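PDB 1Y5H: hypoxic response protein 1, which is a secreted, homodimeric CBS-domain protein of unknown function that probably binds zinc and, unlike some relatives, does not seem to bind AMP. Local coordinates for residues V18-E23 / A41-G46; Y85-N90 / R106-I111. All coordinates share one frame; numbering follows the deposited sequence.

How the contacts relate
From the N terminus, the chain first closes a loop at contact 1, where strand 21-22, having led into helix 27-37, is met by the returning strand 41-45. That loop is complete before contact 2 opens, so the two neither nest nor cross. Strand 51-56 and helices 57-65 and 76-80 follow, then strand 87-88, helix 93-103 and strand 107-112 repeat the beta-alpha-beta pattern in the second CBS sequence. Contact 1 joins edge strand 21-22 to the middle strand of a three-stranded sheet, contact 2 edge strand 87-88 to a four-stranded one, each with a proline in the inner strand. Their centres lie about 13 Å apart, and they meet at Ala41 CB and Arg107 CD, 4.0 Å apart.

Contact 1 of 2, residues V18-E23 / A41-G46; sequences VTCVGE and ALPICG
Residues 18-23 and 41-46 form the parallel strand pair of a beta-alpha-beta unit in the first CBS repeat, with helix 27-37 as the crossover. Approaching the strand, Thr19 turns its side chain away and lays its carbonyl oxygen near the ring of Pro43. Cys20 makes the covalent tie: its SG, anti to the backbone N, reaches Cys45 SG at 2.0 Å, and the disulfide torsion of 88° is close to the relaxed right angle. The same sulfur rests on Pro43 CB, an apolar neighbour suited to a half-buried disulfide. Val21 makes two of the three backbone bonds. Its N-H bonds to Pro43 O at 3.0 Å, while its carbonyl accepts from Cys45 N at 2.9 Å, in the carbonyl plane and nearly straight (165°). Pro43 has no N-H to give, and its part in this ladder needs none, since it contributes its carbonyl. The beta-branched side chain of Val21 lies beside that of Ile44, pointing the same way, with CB against Ile44 CD1 at 3.6 Å; CG2 reaches obliquely to Leu42 CD1, and Tyr33 of the helix packs on both Val21 and Leu42. Gly22 brings no side chain where its CA lies close to Cys45 O. At Glu23 the backbone N meets Cys45 O at 2.9 Å from above the carbonyl plane, a less well directed bond. CG takes the crowded position between N and carbonyl carbon (chi1 61°). Glutamate suits the place because OE1 forms a salt bridge with Arg81, while OE2 lies 3.3 Å from Gly46 CA.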
loop_
_atom_site.group_PDB
_atom_site.type_symbol
_atom_site.label_atom_id
_atom_site.label_comp_id
_atom_site.label_asym_id
_atom_site.label_seq_id
_atom_site.Cartn_x
_atom_site.Cartn_y
_atom_site.Cartn_z
ATOM N N VAL A 18 -20.804 0.763 6.209
ATOM C CA VAL A 18 -19.757 1.339 5.374
ATOM C C VAL A 18 -20.292 1.404 3.948
ATOM O O VAL A 18 -21.061 0.542 3.532
ATOM C CB VAL A 18 -18.467 0.486 5.411
ATOM C CG1 VAL A 18 -17.899 0.465 6.831
ATOM C CG2 VAL A 18 -18.759 -0.928 4.935
ATOM N N THR A 19 -19.898 2.438 3.210
ATOM C CA THR A 19 -20.357 2.615 1.839
ATOM C C THR A 19 -19.539 1.792 0.860
ATOM O O THR A 19 -18.314 1.740 0.946
ATOM C CB THR A 19 -20.270 4.090 1.411
ATOM O OG1 THR A 19 -21.087 4.888 2.276
ATOM C CG2 THR A 19 -20.750 4.259 -0.025
ATOM N N CYS A 20 -20.227 1.141 -0.068
ATOM C CA CYS A 20 -19.548 0.348 -1.075
ATOM C C CYS A 20 -19.354 1.258 -2.286
ATOM O O CYS A 20 -20.298 1.913 -2.746
ATOM C CB CYS A 20 -20.391 -0.874 -1.441
ATOM S SG CYS A 20 -19.424 -2.211 -2.213
ATOM N N VAL A 21 -18.124 1.316 -2.782
ATOM C CA VAL A 21 -17.804 2.149 -3.932
ATOM C C VAL A 21 -18.331 1.488 -5.195
ATOM O O VAL A 21 -18.212 0.282 -5.360
ATOM C CB VAL A 21 -16.285 2.352 -4.039
ATOM C CG1 VAL A 21 -15.947 3.175 -5.271
ATOM C CG2 VAL A 21 -15.776 3.043 -2.778
ATOM N N GLY A 22 -18.927 2.280 -6.079
ATOM C CA GLY A 22 -19.479 1.729 -7.304
ATOM C C GLY A 22 -18.427 1.167 -8.239
ATOM O O GLY A 22 -17.348 1.741 -8.388
ATOM N N GLU A 23 -18.748 0.046 -8.878
ATOM C CA GLU A 23 -17.829 -0.609 -9.804
ATOM C C GLU A 23 -17.455 0.264 -11.001
ATOM O O GLU A 23 -16.400 0.071 -11.604
ATOM C CB GLU A 23 -18.438 -1.917 -10.323
ATOM C CG GLU A 23 -19.740 -1.705 -11.090
ATOM C CD GLU A 23 -20.168 -2.911 -11.915
ATOM O OE1 GLU A 23 -19.380 -3.352 -12.779
ATOM O OE2 GLU A 23 -21.296 -3.406 -11.708
ATOM N N ALA A 41 -8.005 -0.195 1.394
ATOM C CA ALA A 41 -8.839 -1.146 0.664
ATOM C C ALA A 41 -10.301 -0.725 0.732
ATOM O O ALA A 41 -10.797 -0.327 1.789
ATOM C CB ALA A 41 -8.663 -2.547 1.231
ATOM N N LEU A 42 -10.982 -0.816 -0.406
ATOM C CA LEU A 42 -12.387 -0.431 -0.511
ATOM C C LEU A 42 -13.225 -1.548 -1.113
ATOM O O LEU A 42 -12.797 -2.217 -2.048
ATOM C CB LEU A 42 -12.536 0.788 -1.430
ATOM C CG LEU A 42 -11.865 2.123 -1.113
ATOM C CD1 LEU A 42 -11.863 2.999 -2.360
ATOM C CD2 LEU A 42 -12.601 2.800 0.027
ATOM N N PRO A 43 -14.431 -1.776 -0.570
ATOM C CA PRO A 43 -15.280 -2.829 -1.130
ATOM C C PRO A 43 -15.926 -2.209 -2.371
ATOM O O PRO A 43 -16.345 -1.051 -2.339
ATOM C CB PRO A 43 -16.283 -3.100 -0.006
ATOM C CG PRO A 43 -16.410 -1.765 0.665
ATOM C CD PRO A 43 -14.983 -1.256 0.695
ATOM N N ILE A 44 -15.972 -2.963 -3.463
ATOM C CA ILE A 44 -16.541 -2.469 -4.721
ATOM C C ILE A 44 -17.810 -3.245 -5.059
ATOM O O ILE A 44 -17.810 -4.475 -5.046
ATOM C CB ILE A 44 -15.508 -2.620 -5.875
ATOM C CG1 ILE A 44 -14.196 -1.918 -5.492
ATOM C CG2 ILE A 44 -16.067 -2.045 -7.171
ATOM C CD1 ILE A 44 -14.350 -0.452 -5.132
ATOM N N CYS A 45 -18.885 -2.529 -5.382
ATOM C CA CYS A 45 -20.159 -3.177 -5.678
ATOM C C CYS A 45 -20.828 -2.787 -6.977
ATOM O O CYS A 45 -20.574 -1.724 -7.541
ATOM C CB CYS A 45 -21.179 -2.883 -4.581
ATOM S SG CYS A 45 -20.804 -3.510 -2.923
ATOM N N GLY A 46 -21.712 -3.674 -7.418
ATOM C CA GLY A 46 -22.505 -3.427 -8.602
ATOM C C GLY A 46 -23.800 -2.861 -8.044
ATOM O O GLY A 46 -23.781 -2.182 -7.019
#

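Contact 2 of 2, residues Y85-N90 / R106-I111; sequences YYVDAN and RRVPVI
Two consecutive tyrosines meet the second strand in different ways. Tyr85, with CG in the crowded position between N and carbonyl carbon (chi1 46°), crosses Pro109 at about a right angle, its CD1 lying 4.0 Å from Pro109 CD. Its hydroxyl extends past the proline to a water in the ring plane, 2.6 Å from OH, and that water donates to Arg107 O; tyrosine suits the place because its ring packs on Pro109 while its hydroxyl reaches this linking water. The ring also stacks on that of His103, probably a zinc ligand. Tyr86 adopts the same chi1 class (58°) but is exposed, and its side chain crosses that of Ile111 obliquely, CG lying 3.7 Å from Ile111 CG1. Just after them begins the parallel pairing of a beta-alpha-beta unit in the second CBS repeat, strand 87-88 beside strand 107-112 with helix 93-103 as the crossover. Val87 N-H reaches Pro109 O at 3.1 Å, and Ile111 N returns to Val87 O at 2.9 Å, both nearly along the C=O axis. The side chain of Val87 crosses that of Val108 at about a right angle, CG1 to CG1, and compact valines suit both places, packed under Val99 of the helix. Val87 also crosses Val110 obliquely, CG2 to CG2; Val110, on the same face, packs on Val117 and Val120 of strand 115-121. Small Ala89 lets Val110 CG1 come within 3.6 Å of its CA, while its N makes a weak bond to Ile111 O. As the strand ends, the Asp88 carboxylate forms an Asx turn: OD2 accepts from Asn90 N at 3.0 Å, the donor lying well above the carboxylate plane.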
loop_
_atom_site.group_PDB
_atom_site.type_symbol
_atom_site.label_atom_id
_atom_site.label_comp_id
_atom_site.label_asym_id
_atom_site.label_seq_id
_atom_site.Cartn_x
_atom_site.Cartn_y
_atom_site.Cartn_z
ATOM N N TYR A 85 -13.285 -12.043 -2.169
ATOM C CA TYR A 85 -13.266 -12.844 -0.961
ATOM C C TYR A 85 -14.199 -12.141 -0.000
ATOM O O TYR A 85 -14.389 -10.928 -0.089
ATOM C CB TYR A 85 -11.843 -12.950 -0.388
ATOM C CG TYR A 85 -11.077 -11.645 -0.319
ATOM C CD1 TYR A 85 -11.201 -10.793 0.779
ATOM C CD2 TYR A 85 -10.233 -11.256 -1.361
ATOM C CE1 TYR A 85 -10.505 -9.589 0.834
ATOM C CE2 TYR A 85 -9.535 -10.055 -1.314
ATOM C CZ TYR A 85 -9.676 -9.227 -0.216
ATOM O OH TYR A 85 -8.999 -8.030 -0.182
ATOM N N TYR A 86 -14.796 -12.906 0.902
ATOM C CA TYR A 86 -15.725 -12.351 1.872
ATOM C C TYR A 86 -16.122 -13.437 2.846
ATOM O O TYR A 86 -15.760 -14.596 2.670
ATOM C CB TYR A 86 -16.988 -11.830 1.171
ATOM C CG TYR A 86 -17.750 -12.861 0.349
ATOM C CD1 TYR A 86 -18.590 -13.808 0.955
ATOM C CD2 TYR A 86 -17.648 -12.871 -1.038
ATOM C CE1 TYR A 86 -19.308 -14.735 0.182
ATOM C CE2 TYR A 86 -18.356 -13.787 -1.813
ATOM C CZ TYR A 86 -19.183 -14.710 -1.201
ATOM O OH TYR A 86 -19.888 -15.589 -1.991
ATOM N N VAL A 87 -16.853 -13.041 3.879
ATOM C CA VAL A 87 -17.362 -13.983 4.857
ATOM C C VAL A 87 -18.828 -13.663 5.077
ATOM O O VAL A 87 -19.270 -12.525 4.884
ATOM C CB VAL A 87 -16.622 -13.899 6.218
ATOM C CG1 VAL A 87 -15.168 -14.293 6.041
ATOM C CG2 VAL A 87 -16.738 -12.496 6.807
ATOM N N ASP A 88 -19.582 -14.683 5.465
ATOM C CA ASP A 88 -21.000 -14.531 5.741
ATOM C C ASP A 88 -21.130 -13.832 7.092
ATOM O O ASP A 88 -20.230 -13.914 7.930
ATOM C CB ASP A 88 -21.665 -15.906 5.794
ATOM C CG ASP A 88 -23.105 -15.840 6.252
ATOM O OD1 ASP A 88 -23.921 -15.186 5.567
ATOM O OD2 ASP A 88 -23.421 -16.440 7.301
ATOM N N ALA A 89 -22.245 -13.143 7.299
ATOM C CA ALA A 89 -22.472 -12.421 8.544
ATOM C C ALA A 89 -22.405 -13.329 9.774
ATOM O O ALA A 89 -22.127 -12.864 10.879
ATOM C CB ALA A 89 -23.814 -11.711 8.493
ATOM N N ASN A 90 -22.647 -14.620 9.578
ATOM C CA ASN A 90 -22.618 -15.579 10.684
ATOM C C ASN A 90 -21.283 -16.305 10.826
ATOM O O ASN A 90 -21.156 -17.220 11.639
ATOM C CB ASN A 90 -23.735 -16.614 10.505
ATOM C CG ASN A 90 -25.106 -16.056 10.821
ATOM O OD1 ASN A 90 -26.126 -16.638 10.453
ATOM N ND2 ASN A 90 -25.140 -14.925 11.519
ATOM N N ARG A 106 -5.781 -7.698 5.517
ATOM C CA ARG A 106 -6.087 -7.297 6.878
ATOM C C ARG A 106 -7.548 -6.980 7.129
ATOM O O ARG A 106 -7.946 -6.730 8.265
ATOM N N ARG A 107 -8.349 -6.964 6.071
ATOM C CA ARG A 107 -9.770 -6.701 6.227
ATOM C C ARG A 107 -10.563 -7.479 5.192
ATOM O O ARG A 107 -10.090 -7.728 4.080
ATOM C CB ARG A 107 -10.071 -5.204 6.135
ATOM C CG ARG A 107 -9.818 -4.557 4.791
ATOM C CD ARG A 107 -10.225 -3.089 4.856
ATOM N NE ARG A 107 -9.473 -2.377 5.885
ATOM C CZ ARG A 107 -9.932 -1.336 6.575
ATOM N NH1 ARG A 107 -11.152 -0.868 6.355
ATOM N NH2 ARG A 107 -9.170 -0.768 7.497
ATOM N N VAL A 108 -11.775 -7.858 5.572
ATOM C CA VAL A 108 -12.638 -8.654 4.715
ATOM C C VAL A 108 -14.068 -8.137 4.722
ATOM O O VAL A 108 -14.564 -7.684 5.750
ATOM C CB VAL A 108 -12.640 -10.119 5.205
ATOM C CG1 VAL A 108 -13.632 -10.948 4.419
ATOM C CG2 VAL A 108 -11.237 -10.696 5.085
ATOM N N PRO A 109 -14.744 -8.193 3.565
ATOM C CA PRO A 109 -16.132 -7.728 3.471
ATOM C C PRO A 109 -17.055 -8.764 4.102
ATOM O O PRO A 109 -16.774 -9.961 4.067
ATOM C CB PRO A 109 -16.382 -7.625 1.962
ATOM C CG PRO A 109 -15.025 -7.674 1.333
ATOM C CD PRO A 109 -14.213 -8.545 2.241
ATOM N N VAL A 110 -18.149 -8.299 4.690
ATOM C CA VAL A 110 -19.127 -9.198 5.294
ATOM C C VAL A 110 -20.383 -9.122 4.433
ATOM O O VAL A 110 -20.870 -8.028 4.122
ATOM C CB VAL A 110 -19.442 -8.784 6.741
ATOM C CG1 VAL A 110 -20.435 -9.755 7.357
ATOM C CG2 VAL A 110 -18.159 -8.753 7.551
ATOM N N ILE A 111 -20.891 -10.285 4.034
ATOM C CA ILE A 111 -22.065 -10.371 3.176
ATOM C C ILE A 111 -23.263 -11.011 3.864
ATOM O O ILE A 111 -23.114 -11.899 4.703
ATOM C CB ILE A 111 -21.745 -11.196 1.899
ATOM C CG1 ILE A 111 -20.591 -10.544 1.129
ATOM C CG2 ILE A 111 -22.976 -11.311 1.016
ATOM C CD1 ILE A 111 -20.886 -9.142 0.649
HETATM O O HOH W 1 -8.813 -6.351 1.808
#